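Local coordinates for malonyl acyl carrier protein transacylase (Streptococcus pneumoniae, PDB 3IM8) that probably transfers the malonyl group from malonyl-CoA to holo-acyl carrier protein, a step that supplies malonyl units for fatty acid synthesis, at residues L55-Y60 and Y118-A123; E139-A144 and A163-A168. One frame throughout, in Å; residues are numbered along the deposited sequence.

Contact 1 (L55-Y60 and Y118-A123)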
ATOM      1  N   LEU A  55      13.305  11.001  -1.590  1.00 27.97           N
ATOM      2  CA  LEU A  55      12.092  10.402  -2.153  1.00 26.68           C
ATOM      3  C   LEU A  55      12.001   8.927  -1.723  1.00 27.17           C
ATOM      4  O   LEU A  55      10.884   8.419  -1.477  1.00 26.72           O
ATOM      5  CB  LEU A  55      12.012  10.564  -3.699  1.00 26.19           C
ATOM      6  CG  LEU A  55      10.809   9.956  -4.486  1.00 24.92           C
ATOM      7  CD1 LEU A  55       9.398  10.493  -4.027  1.00 24.37           C
ATOM      8  CD2 LEU A  55      10.927  10.056  -5.987  1.00 21.32           C
ATOM      9  N   ASN A  56      13.165   8.257  -1.662  1.00 26.25           N
ATOM     10  CA  ASN A  56      13.287   6.848  -1.283  1.00 26.31           C
ATOM     11  C   ASN A  56      13.424   6.623   0.235  1.00 26.37           C
ATOM     12  O   ASN A  56      13.552   5.478   0.668  1.00 27.11           O
ATOM     13  CB  ASN A  56      14.477   6.193  -2.041  1.00 26.75           C
ATOM     14  CG  ASN A  56      14.188   6.002  -3.531  1.00 27.55           C
ATOM     15  OD1 ASN A  56      13.034   5.825  -3.918  1.00 28.92           O
ATOM     16  ND2 ASN A  56      15.216   6.055  -4.365  1.00 26.20           N
ATOM     17  N   GLN A  57      13.432   7.709   1.024  1.00 25.81           N
ATOM     18  CA  GLN A  57      13.384   7.652   2.511  1.00 26.95           C
ATOM     19  C   GLN A  57      11.944   7.656   3.071  1.00 25.92           C
ATOM     20  O   GLN A  57      11.246   8.657   2.992  1.00 24.75           O
ATOM     21  CB  GLN A  57      14.175   8.793   3.165  1.00 26.43           C
ATOM     22  CG  GLN A  57      15.687   8.716   2.888  1.00 31.35           C
ATOM     23  CD  GLN A  57      16.425   9.985   3.379  1.00 36.21           C
ATOM     24  OE1 GLN A  57      16.025  10.577   4.402  1.00 35.17           O
ATOM     25  NE2 GLN A  57      17.504  10.424   2.619  1.00 37.31           N
ATOM     26  N   THR A  58      11.591   6.544   3.718  1.00 26.03           N
ATOM     27  CA  THR A  58      10.242   6.242   4.192  1.00 25.56           C
ATOM     28  C   THR A  58       9.419   7.443   4.694  1.00 25.61           C
ATOM     29  O   THR A  58       8.242   7.600   4.298  1.00 26.19           O
ATOM     30  CB  THR A  58      10.263   5.035   5.203  1.00 25.80           C
ATOM     31  OG1 THR A  58      11.048   3.972   4.647  1.00 26.39           O
ATOM     32  CG2 THR A  58       8.843   4.507   5.475  1.00 24.69           C
ATOM     33  N   ARG A  59       9.991   8.296   5.530  1.00 24.85           N
ATOM     34  CA  ARG A  59       9.247   9.430   6.078  1.00 25.37           C
ATOM     35  C   ARG A  59       8.816  10.441   4.986  1.00 24.94           C
ATOM     36  O   ARG A  59       7.855  11.181   5.195  1.00 25.41           O
ATOM     37  CB  ARG A  59      10.019  10.151   7.211  1.00 26.56           C
ATOM     38  CG  ARG A  59      11.196  11.018   6.692  1.00 31.06           C
ATOM     39  CD  ARG A  59      11.378  12.297   7.482  1.00 39.58           C
ATOM     40  NE  ARG A  59      11.567  12.122   8.928  1.00 45.99           N
ATOM     41  CZ  ARG A  59      12.442  11.287   9.494  1.00 48.40           C
ATOM     42  NH1 ARG A  59      13.231  10.503   8.743  1.00 49.50           N
ATOM     43  NH2 ARG A  59      12.508  11.229  10.821  1.00 48.19           N
ATOM     44  N   TYR A  60       9.528  10.477   3.849  1.00 24.04           N
ATOM     45  CA  TYR A  60       9.122  11.318   2.701  1.00 23.73           C
ATOM     46  C   TYR A  60       8.388  10.500   1.617  1.00 22.86           C
ATOM     47  O   TYR A  60       7.509  11.013   0.948  1.00 23.59           O
ATOM     48  CB  TYR A  60      10.311  12.051   2.072  1.00 23.84           C
ATOM     49  CG  TYR A  60      11.118  12.819   3.074  1.00 25.36           C
ATOM     50  CD1 TYR A  60      10.555  13.883   3.765  1.00 27.58           C
ATOM     51  CD2 TYR A  60      12.433  12.454   3.366  1.00 24.29           C
ATOM     52  CE1 TYR A  60      11.281  14.583   4.684  1.00 28.73           C
ATOM     53  CE2 TYR A  60      13.169  13.152   4.295  1.00 26.88           C
ATOM     54  CZ  TYR A  60      12.579  14.211   4.956  1.00 28.34           C
ATOM     55  OH  TYR A  60      13.290  14.901   5.916  1.00 30.02           O
ATOM     56  N   TYR A 118       7.672   6.774  12.097  1.00 26.88           N
ATOM     57  CA  TYR A 118       7.619   5.700  13.117  1.00 27.45           C
ATOM     58  C   TYR A 118       8.064   4.379  12.560  1.00 28.45           C
ATOM     59  O   TYR A 118       8.728   3.627  13.254  1.00 28.17           O
ATOM     60  CB  TYR A 118       6.224   5.495  13.703  1.00 27.65           C
ATOM     61  CG  TYR A 118       5.587   6.729  14.345  1.00 28.77           C
ATOM     62  CD1 TYR A 118       4.201   6.917  14.280  1.00 28.53           C
ATOM     63  CD2 TYR A 118       6.364   7.718  14.994  1.00 30.87           C
ATOM     64  CE1 TYR A 118       3.590   8.040  14.841  1.00 29.95           C
ATOM     65  CE2 TYR A 118       5.757   8.853  15.589  1.00 30.50           C
ATOM     66  CZ  TYR A 118       4.372   8.994  15.500  1.00 30.82           C
ATOM     67  OH  TYR A 118       3.724  10.062  16.047  1.00 29.79           O
ATOM     68  N   MET A 119       7.683   4.078  11.311  1.00 29.27           N
ATOM     69  CA  MET A 119       8.043   2.802  10.643  1.00 29.68           C
ATOM     70  C   MET A 119       9.545   2.721  10.377  1.00 31.68           C
ATOM     71  O   MET A 119      10.158   1.679  10.610  1.00 32.43           O
ATOM     72  CB  MET A 119       7.242   2.595   9.347  1.00 28.46           C
ATOM     73  CG  MET A 119       5.771   2.305   9.635  1.00 26.63           C
ATOM     74  SD  MET A 119       4.656   2.005   8.236  1.00 23.65           S
ATOM     75  CE  MET A 119       5.303   0.516   7.519  1.00 24.24           C
ATOM     76  N   GLU A 120      10.108   3.818   9.864  1.00 34.23           N
ATOM     77  CA  GLU A 120      11.544   3.958   9.553  1.00 36.37           C
ATOM     78  C   GLU A 120      12.427   3.781  10.797  1.00 36.76           C
ATOM     79  O   GLU A 120      13.408   3.043  10.762  1.00 37.11           O
ATOM     80  CB  GLU A 120      11.804   5.330   8.877  1.00 37.05           C
ATOM     81  CG  GLU A 120      13.270   5.641   8.409  1.00 40.46           C
ATOM     82  CD  GLU A 120      13.373   6.802   7.316  1.00 45.31           C
ATOM     83  OE1 GLU A 120      12.642   7.858   7.377  1.00 43.26           O
ATOM     84  OE2 GLU A 120      14.216   6.625   6.386  1.00 46.66           O
ATOM     85  N   GLU A 121      12.078   4.454  11.891  1.00 36.81           N
ATOM     86  CA  GLU A 121      12.864   4.339  13.134  1.00 37.37           C
ATOM     87  C   GLU A 121      12.738   2.947  13.754  1.00 35.53           C
ATOM     88  O   GLU A 121      13.694   2.402  14.239  1.00 35.03           O
ATOM     89  CB  GLU A 121      12.475   5.443  14.146  1.00 38.90           C
ATOM     90  CG  GLU A 121      11.157   5.229  14.898  1.00 44.47           C
ATOM     91  CD  GLU A 121      10.621   6.472  15.658  1.00 50.57           C
ATOM     92  OE1 GLU A 121      10.544   6.404  16.913  1.00 51.88           O
ATOM     93  OE2 GLU A 121      10.236   7.483  14.995  1.00 53.08           O
ATOM     94  N   ALA A 122      11.544   2.374  13.732  1.00 33.61           N
ATOM     95  CA  ALA A 122      11.330   1.113  14.384  1.00 32.13           C
ATOM     96  C   ALA A 122      11.919  -0.023  13.542  1.00 31.85           C
ATOM     97  O   ALA A 122      12.348  -1.035  14.084  1.00 30.99           O
ATOM     98  CB  ALA A 122       9.848   0.893  14.651  1.00 32.25           C
ATOM     99  N   ALA A 123      11.952   0.143  12.217  1.00 31.12           N
ATOM    100  CA  ALA A 123      12.445  -0.907  11.352  1.00 31.38           C
ATOM    101  C   ALA A 123      13.205  -0.309  10.160  1.00 32.21           C
ATOM    102  O   ALA A 123      12.588  -0.083   9.106  1.00 33.42           O
ATOM    103  CB  ALA A 123      11.265  -1.800  10.876  1.00 31.21           C
TER
HETATM  104  O   HOH W   1      13.528   4.270   4.011  1.00 43.77           O

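Contact 2 (E139-A144 and A163-A168)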
ATOM      1  N   GLU A 139      -0.486 -22.779   3.168  1.00 38.38           N
ATOM      2  CA  GLU A 139      -0.413 -23.601   4.384  1.00 39.22           C
ATOM      3  C   GLU A 139       1.044 -23.898   4.720  1.00 37.90           C
ATOM      4  O   GLU A 139       1.496 -23.761   5.881  1.00 38.26           O
ATOM      5  CB  GLU A 139      -1.159 -24.936   4.160  1.00 41.23           C
ATOM      6  CG  GLU A 139      -2.657 -24.834   3.894  1.00 47.32           C
ATOM      7  CD  GLU A 139      -3.006 -24.080   2.593  1.00 54.69           C
ATOM      8  OE1 GLU A 139      -4.080 -23.429   2.566  1.00 57.35           O
ATOM      9  OE2 GLU A 139      -2.217 -24.132   1.602  1.00 58.16           O
ATOM     10  N   VAL A 140       1.766 -24.301   3.681  1.00 36.14           N
ATOM     11  CA  VAL A 140       3.196 -24.644   3.760  1.00 34.49           C
ATOM     12  C   VAL A 140       4.039 -23.508   4.259  1.00 32.95           C
ATOM     13  O   VAL A 140       4.941 -23.740   5.068  1.00 32.08           O
ATOM     14  CB  VAL A 140       3.743 -25.106   2.375  1.00 34.77           C
ATOM     15  CG1 VAL A 140       5.260 -25.364   2.459  1.00 34.65           C
ATOM     16  CG2 VAL A 140       2.959 -26.342   1.876  1.00 33.54           C
ATOM     17  N   ILE A 141       3.724 -22.287   3.793  1.00 31.40           N
ATOM     18  CA  ILE A 141       4.518 -21.115   4.099  1.00 30.34           C
ATOM     19  C   ILE A 141       4.279 -20.722   5.537  1.00 30.53           C
ATOM     20  O   ILE A 141       5.228 -20.429   6.281  1.00 29.40           O
ATOM     21  CB  ILE A 141       4.178 -19.917   3.130  1.00 30.91           C
ATOM     22  CG1 ILE A 141       4.629 -20.230   1.700  1.00 31.77           C
ATOM     23  CG2 ILE A 141       4.855 -18.624   3.574  1.00 30.37           C
ATOM     24  CD1 ILE A 141       3.945 -19.326   0.625  1.00 31.71           C
ATOM     25  N   GLU A 142       2.996 -20.727   5.927  1.00 30.47           N
ATOM     26  CA  GLU A 142       2.569 -20.436   7.287  1.00 31.18           C
ATOM     27  C   GLU A 142       3.192 -21.424   8.291  1.00 30.98           C
ATOM     28  O   GLU A 142       3.764 -21.010   9.292  1.00 30.95           O
ATOM     29  CB  GLU A 142       1.013 -20.411   7.356  1.00 31.11           C
ATOM     30  CG  GLU A 142       0.423 -19.323   6.412  1.00 32.72           C
ATOM     31  CD  GLU A 142      -1.093 -19.108   6.495  1.00 34.44           C
ATOM     32  OE1 GLU A 142      -1.816 -20.066   6.814  1.00 35.86           O
ATOM     33  OE2 GLU A 142      -1.567 -17.981   6.205  1.00 35.04           O
ATOM     34  N   GLU A 143       3.088 -22.717   8.005  1.00 31.72           N
ATOM     35  CA  GLU A 143       3.730 -23.771   8.814  1.00 32.74           C
ATOM     36  C   GLU A 143       5.260 -23.602   8.913  1.00 31.30           C
ATOM     37  O   GLU A 143       5.861 -23.619  10.008  1.00 29.82           O
ATOM     38  CB  GLU A 143       3.390 -25.140   8.214  1.00 34.64           C
ATOM     39  CG  GLU A 143       3.719 -26.353   9.120  1.00 41.89           C
ATOM     40  CD  GLU A 143       3.547 -27.726   8.416  1.00 49.79           C
ATOM     41  OE1 GLU A 143       3.837 -28.773   9.060  1.00 52.69           O
ATOM     42  OE2 GLU A 143       3.130 -27.763   7.228  1.00 52.64           O
ATOM     43  N   ALA A 144       5.900 -23.408   7.769  1.00 30.06           N
ATOM     44  CA  ALA A 144       7.331 -23.186   7.791  1.00 29.04           C
ATOM     45  C   ALA A 144       7.687 -22.015   8.715  1.00 28.96           C
ATOM     46  O   ALA A 144       8.598 -22.135   9.570  1.00 28.87           O
ATOM     47  CB  ALA A 144       7.848 -22.989   6.396  1.00 30.01           C
ATOM     48  N   ALA A 163      -0.116 -17.508  -5.369  1.00 29.94           N
ATOM     49  CA  ALA A 163       1.241 -18.035  -5.686  1.00 29.90           C
ATOM     50  C   ALA A 163       2.385 -17.012  -5.460  1.00 29.53           C
ATOM     51  O   ALA A 163       3.432 -17.064  -6.090  1.00 30.03           O
ATOM     52  CB  ALA A 163       1.265 -18.635  -7.089  1.00 29.97           C
ATOM     53  N   GLN A 164       2.140 -16.056  -4.573  1.00 28.83           N
ATOM     54  CA  GLN A 164       3.111 -15.002  -4.317  1.00 27.94           C
ATOM     55  C   GLN A 164       2.926 -14.441  -2.918  1.00 26.61           C
ATOM     56  O   GLN A 164       2.099 -13.557  -2.696  1.00 26.42           O
ATOM     57  CB  GLN A 164       2.976 -13.884  -5.353  1.00 28.36           C
ATOM     58  CG  GLN A 164       4.302 -13.306  -5.820  1.00 31.91           C
ATOM     59  CD  GLN A 164       4.730 -12.099  -5.009  1.00 35.66           C
ATOM     60  OE1 GLN A 164       4.980 -12.202  -3.807  1.00 41.78           O
ATOM     61  NE2 GLN A 164       4.816 -10.947  -5.663  1.00 34.92           N
ATOM     62  N   ILE A 165       3.698 -14.966  -1.974  1.00 25.12           N
ATOM     63  CA  ILE A 165       3.574 -14.546  -0.587  1.00 24.10           C
ATOM     64  C   ILE A 165       4.934 -14.164  -0.038  1.00 23.50           C
ATOM     65  O   ILE A 165       5.884 -14.955  -0.095  1.00 24.42           O
ATOM     66  CB  ILE A 165       2.922 -15.697   0.282  1.00 25.31           C
ATOM     67  CG1 ILE A 165       1.436 -15.824  -0.136  1.00 26.88           C
ATOM     68  CG2 ILE A 165       3.081 -15.401   1.800  1.00 22.82           C
ATOM     69  CD1 ILE A 165       0.720 -17.097   0.244  1.00 29.85           C
ATOM     70  N   VAL A 166       5.035 -12.942   0.475  1.00 22.37           N
ATOM     71  CA  VAL A 166       6.260 -12.502   1.063  1.00 22.62           C
ATOM     72  C   VAL A 166       6.244 -12.767   2.567  1.00 23.27           C
ATOM     73  O   VAL A 166       5.316 -12.325   3.286  1.00 23.06           O
ATOM     74  CB  VAL A 166       6.548 -10.975   0.825  1.00 22.87           C
ATOM     75  CG1 VAL A 166       7.932 -10.586   1.413  1.00 20.44           C
ATOM     76  CG2 VAL A 166       6.450 -10.626  -0.671  1.00 22.60           C
ATOM     77  N   ILE A 167       7.288 -13.459   3.038  1.00 23.06           N
ATOM     78  CA  ILE A 167       7.519 -13.621   4.483  1.00 22.56           C
ATOM     79  C   ILE A 167       8.508 -12.566   4.937  1.00 22.32           C
ATOM     80  O   ILE A 167       9.392 -12.192   4.186  1.00 22.02           O
ATOM     81  CB  ILE A 167       8.020 -15.075   4.804  1.00 22.09           C
ATOM     82  CG1 ILE A 167       9.375 -15.351   4.118  1.00 22.64           C
ATOM     83  CG2 ILE A 167       7.033 -16.090   4.220  1.00 21.13           C
ATOM     84  CD1 ILE A 167      10.211 -16.399   4.868  1.00 22.61           C
ATOM     85  N   ALA A 168       8.383 -12.103   6.177  1.00 22.88           N
ATOM     86  CA  ALA A 168       9.322 -11.134   6.686  1.00 23.37           C
ATOM     87  C   ALA A 168       9.673 -11.386   8.168  1.00 23.89           C
ATOM     88  O   ALA A 168       9.001 -12.177   8.853  1.00 23.20           O
ATOM     89  CB  ALA A 168       8.728  -9.732   6.504  1.00 23.25           C
TER

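Contact 1 (L55-Y60 and Y118-A123)
Thr-58 and Glu-120 bring the two backbones closest, 6.0 Å between their CA atoms, where the first turn of helix 58-78 meets the last turn of helix 105-122. Glu-120 reaches across with CG anti to its own backbone N (chi1 -177°) and an extended chain, which carries the carboxylate to the start of the other helix. There OE1 accepts a hydrogen bond from Arg-59 N (3.3 Å, N-H...O angle 152°). The donor lies well above the carboxylate plane, 55° out of it. The same oxygen forms a salt bridge with Arg-59 NH1 at 3.0 Å, the arginine chain bending at chi2 and chi3 to return its guanidinium. One residue thus grips OE1 with both main chain and side chain. Water 1 sits 2.6 Å from Thr-58 OG1 and donates a weak bond to Glu-120 OE2. Nearer the two backbones, CB of Thr-58 and CB of Glu-120 pack at 4.0 Å. Gln-57 holds the N-cap position, and the helix dipole would probably stabilise the nearby carboxylate. Thr-58 lies about 9 Å, side chain to side chain, from Ser-90, a predicted active-site residue. Met-119 packs on Gln-62 of helix 58-78 and Ala-122 on Ala-206 of helix 204-215.

Contact 2 (E139-A144 and A163-A168)
Ile-141 of helix 138-148 packs on Ile-165 and Ile-167 of strand 164-169, and these three buried side chains make the whole contact. The nearest CA atoms, those of Ile-141 and Ile-167, are 8.1 Å apart, a gap bridged by side chains from both segments.

The apolar contacts fall into two groups, one for each branch of Ile-141. Its longer branch ends on Ile-165: CD1 of Ile-141 lies 3.8 Å from CB of Ile-165 and 3.9 Å from CD1 of that same residue, so the methyl rests against the branch point as well as the tip of its partner. The gamma methyl serves the second group. CG2 of Ile-141 meets CG2 of Ile-167 methyl to methyl at 3.4 Å, tighter than normal van der Waals spacing, and lies 4.1 Å from CG2 of Ile-165. In Ile-167, chi1 of 63° sets CG1 between the backbone N and the carbonyl carbon, and CG2 is the branch that meets the helix.

The backbone hydrogen bonds run along the helix (Glu-143 N to Glu-139 O) and, for the strand, to strand 129-134 beside it (Ile-165 with Val-133, Ile-167 with Val-131). Further apolar cover comes from helix 171-184, whose Leu-181 touches Ile-141 and whose Ala-177 touches Ile-167. Helices 138-148 and 171-184 thus pack on one face of the antiparallel sheet of the ferredoxin-like small subdomain seen in FabD-type acyltransferases.

Ile-165 and Ile-167 direct their side chains to the helix while Val-166 points away, the alternation expected of a strand with one face covered by helices. With three branched aliphatic chains and no polar group in the interface, the association rests on apolar burial and close fit of shape, without directional bonds between helix and strand.

Both segments of contact 1 precede those of contact 2 in the sequence, and the two are separate: their centres lie 25 Å apart and their nearest atoms about 9 Å, without touching. They share no helix or strand, though both belong to the acyl transferase domain. Contact 1 joins the ends of two helices, 58-78 and 105-122; contact 2 sets a helix against the mixed sheet containing strand 164-169. The side chains of Thr-58 and Ile-167 each lie about 10 Å from that of His-199, a predicted active-site residue, without reaching it. The arrangement is consistent with an active site between the larger α/β subdomain, where contact 1 lies, and the smaller ferredoxin-like one, which holds contact 2.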